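Local coordinates for protein Nrps/pks (PDB 4OPE) that probably condenses acyl chains by decarboxylative Claisen chemistry, as a ketosynthase domain of the "AT-less" type I polyketide synthase that makes oxazolomycin, at residues G60-W69 with Y212-T223; Y237-V246 with G350-L361. One frame throughout, in Å; residues are numbered along the deposited sequence.

Contact 1: residues G60-W69 with Y212-T223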
loop_
_atom_site.group_PDB
_atom_site.type_symbol
_atom_site.label_atom_id
_atom_site.label_comp_id
_atom_site.label_asym_id
_atom_site.label_seq_id
_atom_site.Cartn_x
_atom_site.Cartn_y
_atom_site.Cartn_z
ATOM N N GLY A 60 -15.281 9.673 26.096
ATOM C CA GLY A 60 -14.487 10.719 25.448
ATOM C C GLY A 60 -13.135 10.930 26.101
ATOM O O GLY A 60 -12.547 12.038 26.057
ATOM N N LYS A 61 -12.638 9.834 26.677
ATOM C CA LYS A 61 -11.441 9.833 27.502
ATOM C C LYS A 61 -10.532 8.611 27.249
ATOM O O LYS A 61 -10.975 7.543 26.807
ATOM C CB LYS A 61 -11.854 9.874 28.977
ATOM C CG LYS A 61 -12.434 11.191 29.417
ATOM C CD LYS A 61 -11.484 12.294 29.014
ATOM C CE LYS A 61 -11.687 13.544 29.832
ATOM N NZ LYS A 61 -11.468 14.693 28.928
ATOM N N ALA A 62 -9.254 8.780 27.559
ATOM C CA ALA A 62 -8.332 7.681 27.509
ATOM C C ALA A 62 -8.032 7.206 28.910
ATOM O O ALA A 62 -7.763 7.995 29.774
ATOM C CB ALA A 62 -7.057 8.095 26.783
ATOM N N TYR A 63 -8.087 5.909 29.140
ATOM C CA TYR A 63 -7.852 5.378 30.501
ATOM C C TYR A 63 -6.377 4.894 30.694
ATOM O O TYR A 63 -6.037 4.242 31.683
ATOM C CB TYR A 63 -8.862 4.258 30.792
ATOM C CG TYR A 63 -8.853 3.162 29.754
ATOM C CD1 TYR A 63 -7.935 2.150 29.813
ATOM C CD2 TYR A 63 -9.770 3.138 28.724
ATOM C CE1 TYR A 63 -7.915 1.137 28.861
ATOM C CE2 TYR A 63 -9.768 2.137 27.765
ATOM C CZ TYR A 63 -8.830 1.132 27.826
ATOM O OH TYR A 63 -8.790 0.106 26.867
ATOM N N ALA A 64 -5.512 5.199 29.724
ATOM C CA ALA A 64 -4.104 4.891 29.840
ATOM C C ALA A 64 -3.295 6.050 29.289
ATOM O O ALA A 64 -3.802 6.884 28.517
ATOM C CB ALA A 64 -3.769 3.592 29.111
ATOM N N LYS A 65 -2.023 6.055 29.681
ATOM C CA LYS A 65 -1.147 7.197 29.526
ATOM C C LYS A 65 0.295 6.805 29.164
ATOM O O LYS A 65 1.233 7.561 29.434
ATOM C CB LYS A 65 -1.156 7.965 30.833
ATOM C CG LYS A 65 -0.925 7.079 32.041
ATOM C CD LYS A 65 -0.783 7.898 33.306
ATOM C CE LYS A 65 -0.499 7.008 34.495
ATOM N NZ LYS A 65 -0.019 7.789 35.666
ATOM N N TRP A 66 0.466 5.654 28.521
ATOM C CA TRP A 66 1.783 5.111 28.270
ATOM C C TRP A 66 2.001 4.908 26.792
ATOM O O TRP A 66 1.038 4.815 26.013
ATOM C CB TRP A 66 1.937 3.773 28.969
ATOM C CG TRP A 66 1.771 3.843 30.475
ATOM C CD1 TRP A 66 2.711 4.243 31.399
ATOM C CD2 TRP A 66 0.614 3.483 31.224
ATOM N NE1 TRP A 66 2.194 4.174 32.661
ATOM C CE2 TRP A 66 0.916 3.701 32.590
ATOM C CE3 TRP A 66 -0.648 3.019 30.875
ATOM C CZ2 TRP A 66 0.009 3.448 33.605
ATOM C CZ3 TRP A 66 -1.567 2.779 31.887
ATOM C CH2 TRP A 66 -1.226 2.993 33.244
ATOM N N GLY A 67 3.282 4.830 26.418
ATOM C CA GLY A 67 3.656 4.386 25.090
ATOM C C GLY A 67 5.122 4.064 24.941
ATOM O O GLY A 67 5.924 4.299 25.865
ATOM N N GLY A 68 5.473 3.517 23.772
ATOM C CA GLY A 68 6.878 3.437 23.337
ATOM C C GLY A 68 7.229 4.644 22.516
ATOM O O GLY A 68 6.735 4.784 21.414
ATOM N N TRP A 69 8.057 5.535 23.044
ATOM C CA TRP A 69 8.290 6.834 22.410
ATOM C C TRP A 69 9.640 6.878 21.789
ATOM O O TRP A 69 10.583 6.406 22.392
ATOM C CB TRP A 69 8.191 7.955 23.431
ATOM C CG TRP A 69 6.914 7.874 24.140
ATOM C CD1 TRP A 69 6.701 7.342 25.361
ATOM C CD2 TRP A 69 5.638 8.240 23.636
ATOM N NE1 TRP A 69 5.383 7.397 25.669
ATOM C CE2 TRP A 69 4.707 7.951 24.620
ATOM C CE3 TRP A 69 5.199 8.830 22.453
ATOM C CZ2 TRP A 69 3.360 8.188 24.453
ATOM C CZ3 TRP A 69 3.868 9.096 22.303
ATOM C CH2 TRP A 69 2.966 8.756 23.280
ATOM N N TYR A 212 -5.035 8.075 20.906
ATOM C CA TYR A 212 -5.227 7.510 22.231
ATOM C C TYR A 212 -6.699 7.527 22.578
ATOM O O TYR A 212 -7.148 6.620 23.241
ATOM C CB TYR A 212 -4.348 8.219 23.273
ATOM C CG TYR A 212 -2.946 7.619 23.388
ATOM C CD1 TYR A 212 -1.964 7.788 22.384
ATOM C CD2 TYR A 212 -2.615 6.859 24.467
ATOM C CE1 TYR A 212 -0.696 7.213 22.510
ATOM C CE2 TYR A 212 -1.367 6.277 24.597
ATOM C CZ TYR A 212 -0.401 6.449 23.636
ATOM O OH TYR A 212 0.823 5.841 23.870
ATOM N N LEU A 213 -7.469 8.505 22.089
ATOM C CA LEU A 213 -8.931 8.460 22.281
ATOM C C LEU A 213 -9.627 7.394 21.454
ATOM O O LEU A 213 -10.429 6.629 21.961
ATOM C CB LEU A 213 -9.585 9.817 22.032
ATOM C CG LEU A 213 -9.145 10.832 23.081
ATOM C CD1 LEU A 213 -9.691 12.158 22.676
ATOM C CD2 LEU A 213 -9.623 10.505 24.481
ATOM N N GLN A 214 -9.318 7.348 20.180
ATOM C CA GLN A 214 -9.803 6.282 19.306
ATOM C C GLN A 214 -9.515 4.897 19.927
ATOM O O GLN A 214 -10.383 4.039 20.004
ATOM C CB GLN A 214 -9.092 6.419 17.969
ATOM C CG GLN A 214 -9.924 6.326 16.732
ATOM C CD GLN A 214 -9.177 6.823 15.494
ATOM O OE1 GLN A 214 -7.925 6.981 15.480
ATOM N NE2 GLN A 214 -9.945 7.081 14.429
ATOM N N LEU A 215 -8.295 4.668 20.394
ATOM C CA LEU A 215 -7.985 3.356 20.905
ATOM C C LEU A 215 -8.691 3.133 22.277
ATOM O O LEU A 215 -9.109 2.013 22.580
ATOM C CB LEU A 215 -6.460 3.111 20.986
ATOM C CG LEU A 215 -5.650 2.965 19.679
ATOM C CD1 LEU A 215 -4.165 2.796 19.984
ATOM C CD2 LEU A 215 -6.105 1.846 18.755
ATOM N N ALA A 216 -8.815 4.170 23.098
ATOM C CA ALA A 216 -9.468 3.976 24.402
ATOM C C ALA A 216 -10.928 3.643 24.200
ATOM O O ALA A 216 -11.434 2.711 24.772
ATOM C CB ALA A 216 -9.331 5.198 25.292
ATOM N N LYS A 217 -11.575 4.362 23.305
ATOM C CA LYS A 217 -12.953 4.080 22.970
ATOM C C LYS A 217 -13.207 2.618 22.596
ATOM O O LYS A 217 -14.209 2.049 23.001
ATOM C CB LYS A 217 -13.431 5.020 21.859
ATOM C CG LYS A 217 -14.935 5.038 21.697
ATOM C CD LYS A 217 -15.364 5.167 20.240
ATOM C CE LYS A 217 -16.812 4.715 20.025
ATOM N NZ LYS A 217 -17.719 5.422 20.989
ATOM N N GLY A 218 -12.309 2.011 21.832
ATOM C CA GLY A 218 -12.463 0.607 21.427
ATOM C C GLY A 218 -11.919 -0.405 22.428
ATOM O O GLY A 218 -11.875 -1.607 22.127
ATOM N N GLY A 219 -11.523 0.058 23.624
ATOM C CA GLY A 219 -10.922 -0.819 24.618
ATOM C C GLY A 219 -9.593 -1.483 24.213
ATOM O O GLY A 219 -9.196 -2.483 24.794
ATOM N N PHE A 220 -8.873 -0.920 23.250
ATOM C CA PHE A 220 -7.679 -1.562 22.806
ATOM C C PHE A 220 -6.521 -1.377 23.752
ATOM O O PHE A 220 -5.605 -2.192 23.753
ATOM C CB PHE A 220 -7.336 -1.092 21.403
ATOM C CG PHE A 220 -8.309 -1.566 20.379
ATOM C CD1 PHE A 220 -8.395 -2.928 20.084
ATOM C CD2 PHE A 220 -9.181 -0.669 19.726
ATOM C CE1 PHE A 220 -9.318 -3.393 19.155
ATOM C CE2 PHE A 220 -10.099 -1.127 18.789
ATOM C CZ PHE A 220 -10.171 -2.487 18.509
ATOM N N LEU A 221 -6.531 -0.335 24.555
ATOM C CA LEU A 221 -5.375 -0.046 25.382
ATOM C C LEU A 221 -5.331 -0.950 26.631
ATOM O O LEU A 221 -6.331 -1.134 27.301
ATOM C CB LEU A 221 -5.387 1.407 25.799
ATOM C CG LEU A 221 -5.408 2.409 24.642
ATOM C CD1 LEU A 221 -5.448 3.810 25.209
ATOM C CD2 LEU A 221 -4.209 2.246 23.696
ATOM N N SER A 222 -4.189 -1.526 26.947
ATOM C CA SER A 222 -4.102 -2.248 28.184
ATOM C C SER A 222 -4.148 -1.216 29.316
ATOM O O SER A 222 -3.800 -0.075 29.085
ATOM C CB SER A 222 -2.813 -3.056 28.256
ATOM O OG SER A 222 -1.656 -2.257 28.097
ATOM N N THR A 223 -4.539 -1.623 30.522
ATOM C CA THR A 223 -4.721 -0.705 31.640
ATOM C C THR A 223 -3.418 -0.382 32.396
ATOM O O THR A 223 -3.309 0.693 33.016
ATOM C CB THR A 223 -5.794 -1.218 32.626
ATOM O OG1 THR A 223 -5.532 -2.576 32.951
ATOM C CG2 THR A 223 -7.161 -1.177 31.988
HETATM O O HOH W 1 -12.273 7.852 23.986
#
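Tyr63 reaches across to Leu221 because its CG sits between its backbone N and carbonyl carbon (chi1 55°), which carries the ring along the end of the helix that contains Tyr212-Lys217. Tyr63 OH donates to Leu221 O over 2.8 Å, lying in the carbonyl plane, on a lone pair, with a C=O...O angle of 125°; Leu221 O in turn lies in the plane of the ring at its edge. Ala216 O lies near the same plane, 3.5 Å from Tyr63 CE2, while Thr223 CG2 approaches CE1 and CD1 obliquely.

Next to Tyr63 the backbone runs close to the helix, with the CA atoms of Ala62 and Ala216 5.0 Å apart. These two small side chains allow the approach, their CB atoms 4.0 Å apart, and Leu213 CD2 packs against the Lys61-Ala62 peptide, 3.5 Å from Ala62 N. A water donates to Lys61 O and to Leu213 O, at 3.1 and 3.0 Å from its oxygen. Leu213 also packs on Ala140 of the second subunit.

Further along, Tyr212 points its ring at the strand residues 66-67. Its OH is directed at Trp66 O, though the modelled distance is too short to be trusted in detail, and Tyr212 CE1 lies 4.0 Å from Trp69 CH2. Trp69 NE1 is itself bonded to Glu39 O. The Tyr63 ring lies against the Schellman turn that ends the helix, with Gly219 at positive phi as C-prime residue and the OH bonded just beyond it to Leu221 O, in the N-terminal part of the ketosynthase fold, where the helix also meets the other subunit.

Contact 2: residues Y237-V246 with G350-L361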
loop_
_atom_site.group_PDB
_atom_site.type_symbol
_atom_site.label_atom_id
_atom_site.label_comp_id
_atom_site.label_asym_id
_atom_site.label_seq_id
_atom_site.Cartn_x
_atom_site.Cartn_y
_atom_site.Cartn_z
ATOM N N TYR A 237 -3.016 -3.634 24.571
ATOM C CA TYR A 237 -1.640 -3.314 24.227
ATOM C C TYR A 237 -1.293 -1.884 24.525
ATOM O O TYR A 237 -2.101 -1.141 25.026
ATOM C CB TYR A 237 -1.376 -3.657 22.763
ATOM C CG TYR A 237 -2.185 -2.899 21.741
ATOM C CD1 TYR A 237 -3.343 -3.424 21.247
ATOM C CD2 TYR A 237 -1.751 -1.686 21.221
ATOM C CE1 TYR A 237 -4.073 -2.784 20.273
ATOM C CE2 TYR A 237 -2.495 -1.028 20.238
ATOM C CZ TYR A 237 -3.654 -1.607 19.780
ATOM O OH TYR A 237 -4.428 -1.006 18.835
ATOM N N VAL A 238 -0.068 -1.524 24.244
ATOM C CA VAL A 238 0.366 -0.142 24.352
ATOM C C VAL A 238 1.020 0.323 23.036
ATOM O O VAL A 238 1.874 -0.349 22.488
ATOM C CB VAL A 238 1.303 0.024 25.558
ATOM C CG1 VAL A 238 2.484 -0.889 25.481
ATOM C CG2 VAL A 238 1.805 1.438 25.650
ATOM N N PRO A 239 0.609 1.468 22.514
ATOM C CA PRO A 239 1.221 1.914 21.274
ATOM C C PRO A 239 2.710 2.205 21.418
ATOM O O PRO A 239 3.193 2.632 22.470
ATOM C CB PRO A 239 0.463 3.217 20.944
ATOM C CG PRO A 239 -0.775 3.168 21.748
ATOM C CD PRO A 239 -0.333 2.473 23.010
ATOM N N ALA A 240 3.428 1.985 20.352
ATOM C CA ALA A 240 4.804 2.382 20.314
ATOM C C ALA A 240 5.189 2.943 18.958
ATOM O O ALA A 240 4.545 2.633 17.945
ATOM C CB ALA A 240 5.673 1.205 20.637
ATOM N N GLU A 241 6.238 3.765 18.966
ATOM C CA GLU A 241 6.712 4.423 17.778
ATOM C C GLU A 241 7.937 3.687 17.181
ATOM O O GLU A 241 8.652 2.961 17.859
ATOM C CB GLU A 241 7.093 5.829 18.129
ATOM C CG GLU A 241 5.926 6.719 18.493
ATOM C CD GLU A 241 6.360 8.154 18.801
ATOM O OE1 GLU A 241 5.670 9.115 18.413
ATOM O OE2 GLU A 241 7.409 8.339 19.428
ATOM N N GLY A 242 8.139 3.827 15.892
ATOM C CA GLY A 242 9.294 3.215 15.286
ATOM C C GLY A 242 9.430 3.457 13.799
ATOM O O GLY A 242 8.476 3.786 13.108
ATOM N N SER A 243 10.636 3.253 13.323
ATOM C CA SER A 243 10.961 3.342 11.918
ATOM C C SER A 243 11.974 2.239 11.646
ATOM O O SER A 243 12.931 2.060 12.439
ATOM C CB SER A 243 11.643 4.673 11.646
ATOM O OG SER A 243 11.667 4.960 10.273
ATOM N N GLY A 244 11.777 1.496 10.548
ATOM C CA GLY A 244 12.703 0.482 10.217
ATOM C C GLY A 244 12.680 0.101 8.780
ATOM O O GLY A 244 11.675 0.229 8.112
ATOM N N ALA A 245 13.821 -0.397 8.300
ATOM C CA ALA A 245 13.907 -0.847 6.932
ATOM C C ALA A 245 15.010 -1.878 6.779
ATOM O O ALA A 245 16.008 -1.848 7.499
ATOM C CB ALA A 245 14.175 0.346 6.037
ATOM N N VAL A 246 14.809 -2.777 5.828
ATOM C CA VAL A 246 15.803 -3.727 5.455
ATOM C C VAL A 246 16.066 -3.560 3.970
ATOM O O VAL A 246 15.236 -3.013 3.207
ATOM C CB VAL A 246 15.320 -5.169 5.706
ATOM C CG1 VAL A 246 15.135 -5.434 7.185
ATOM C CG2 VAL A 246 14.024 -5.468 4.982
ATOM N N GLY A 350 6.542 -2.305 23.252
ATOM C CA GLY A 350 5.147 -2.045 22.918
ATOM C C GLY A 350 4.792 -2.426 21.503
ATOM O O GLY A 350 5.599 -2.946 20.787
ATOM N N HIS A 351 3.569 -2.154 21.113
ATOM C CA HIS A 351 3.063 -2.507 19.834
ATOM C C HIS A 351 3.321 -1.351 18.881
ATOM O O HIS A 351 2.582 -0.375 18.894
ATOM C CB HIS A 351 1.571 -2.702 19.984
ATOM C CG HIS A 351 0.880 -3.201 18.761
ATOM N ND1 HIS A 351 1.470 -3.209 17.526
ATOM C CD2 HIS A 351 -0.356 -3.729 18.586
ATOM C CE1 HIS A 351 0.622 -3.691 16.629
ATOM N NE2 HIS A 351 -0.493 -4.015 17.244
ATOM N N ALA A 352 4.350 -1.469 18.027
ATOM C CA ALA A 352 4.731 -0.404 17.123
ATOM C C ALA A 352 3.873 -0.293 15.863
ATOM O O ALA A 352 4.270 0.370 14.898
ATOM C CB ALA A 352 6.176 -0.542 16.725
ATOM N N GLU A 353 2.724 -0.928 15.859
ATOM C CA GLU A 353 1.699 -0.666 14.870
ATOM C C GLU A 353 2.238 -0.917 13.499
ATOM O O GLU A 353 2.647 -2.022 13.253
ATOM C CB GLU A 353 1.091 0.711 15.113
ATOM C CG GLU A 353 0.278 0.601 16.392
ATOM C CD GLU A 353 -0.136 1.897 17.057
ATOM O OE1 GLU A 353 -1.153 1.824 17.771
ATOM O OE2 GLU A 353 0.506 2.943 16.898
ATOM N N SER A 354 2.324 0.054 12.614
ATOM C CA SER A 354 2.814 -0.270 11.272
ATOM C C SER A 354 4.294 -0.703 11.210
ATOM O O SER A 354 4.746 -1.291 10.229
ATOM C CB SER A 354 2.544 0.876 10.280
ATOM O OG SER A 354 2.783 2.170 10.841
ATOM N N ALA A 355 5.044 -0.398 12.250
ATOM C CA ALA A 355 6.447 -0.750 12.341
ATOM C C ALA A 355 6.690 -1.992 13.175
ATOM O O ALA A 355 7.816 -2.399 13.335
ATOM C CB ALA A 355 7.219 0.427 12.940
ATOM N N ALA A 356 5.636 -2.591 13.700
ATOM C CA ALA A 356 5.709 -3.814 14.517
ATOM C C ALA A 356 6.509 -4.945 13.881
ATOM O O ALA A 356 7.373 -5.544 14.516
ATOM C CB ALA A 356 4.318 -4.309 14.816
ATOM N N GLY A 357 6.217 -5.215 12.626
ATOM C CA GLY A 357 6.933 -6.233 11.873
ATOM C C GLY A 357 8.397 -5.922 11.713
ATOM O O GLY A 357 9.193 -6.851 11.807
HETATM N N MSE A 358 8.757 -4.649 11.514
HETATM C CA MSE A 358 10.157 -4.250 11.466
HETATM C C MSE A 358 10.879 -4.425 12.787
HETATM O O MSE A 358 12.008 -4.908 12.794
HETATM C CB MSE A 358 10.460 -2.788 11.025
HETATM C CG MSE A 358 10.269 -2.525 9.538
HETATM SE SE MSE A 358 11.581 -3.582 8.558
HETATM C CE MSE A 358 10.434 -4.375 7.183
ATOM N N ALA A 359 10.272 -4.005 13.897
ATOM C CA ALA A 359 10.861 -4.278 15.233
ATOM C C ALA A 359 11.085 -5.773 15.386
ATOM O O ALA A 359 12.124 -6.221 15.889
ATOM C CB ALA A 359 9.950 -3.782 16.355
ATOM N N ALA A 360 10.096 -6.546 14.943
ATOM C CA ALA A 360 10.094 -7.975 15.175
ATOM C C ALA A 360 11.246 -8.604 14.358
ATOM O O ALA A 360 12.051 -9.412 14.846
ATOM C CB ALA A 360 8.753 -8.560 14.778
ATOM N N LEU A 361 11.303 -8.196 13.101
ATOM C CA LEU A 361 12.236 -8.724 12.156
ATOM C C LEU A 361 13.642 -8.346 12.550
ATOM O O LEU A 361 14.565 -9.140 12.439
ATOM C CB LEU A 361 11.860 -8.094 10.869
ATOM C CG LEU A 361 12.625 -8.277 9.613
ATOM C CD1 LEU A 361 12.719 -9.757 9.400
ATOM C CD2 LEU A 361 11.795 -7.643 8.503
#
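Two backbone hydrogen bonds join Val238 and Ala240 to His351 in a single beta bridge centred on Pro239. His351 N donates to Val238 O at 2.8 Å, and Ala240 N donates to His351 O at 2.9 Å. A CA-H...O contact continues the pairing, with Ala352 CA 3.2 Å from Ala240 O.

The aromatic contact is edge-to-face. His351 has CG anti to its backbone N (chi1 -175°), which places CD2 3.6 Å above the Tyr237 ring, over its centre; the planes lie at 59° and the centroids 4.7 Å apart. The carboxylate of Glu353 is nearly perpendicular to the same Tyr237 ring: its OE1 stands at the ring edge, and its OE2 is salt-bridged to Lys211.

Van der Waals packing takes over along strand 242-246. Ala355 CB rests 3.6 Å from Gly242 O. The absence of a side chain at Gly244 lets CB of the selenomethionine Met358 stand 4.0 Å from Gly244 CA, and Met358 CG lies 3.4 Å from Gly244 O. Val246 CG1 then makes apolar contacts with Met358 SE and Leu361 CD2.

His351 also touches Cys176, consistent with a place beside the active site of a thiolase-fold ketosynthase. Helix 356-361 crosses the strand at 62°, packing on the face of the strand that Val246 points to, while Ser243 and Ala245 turn to helix 93-108.

How the contacts relate
From the N terminus, the chain passes through 60-69 and returns at 212-223, so contact 1 closes a loop of 142 residues. It then runs through 237-246, leaves for 103 residues, and comes back at 350-361, where contact 2 closes. The two loops are in series: they neither nest nor cross. Their centres are about 17 Å apart, yet they touch: Gly68 N to Pro239 O (2.8 Å) and Gly68 O to Glu241 N (2.7 Å) are probable hydrogen bonds, and Leu215 packs on Tyr237. Together they connect helix 210-217, which adjoins the second subunit, with strand 242-250 of the large sheet and helix 356-370.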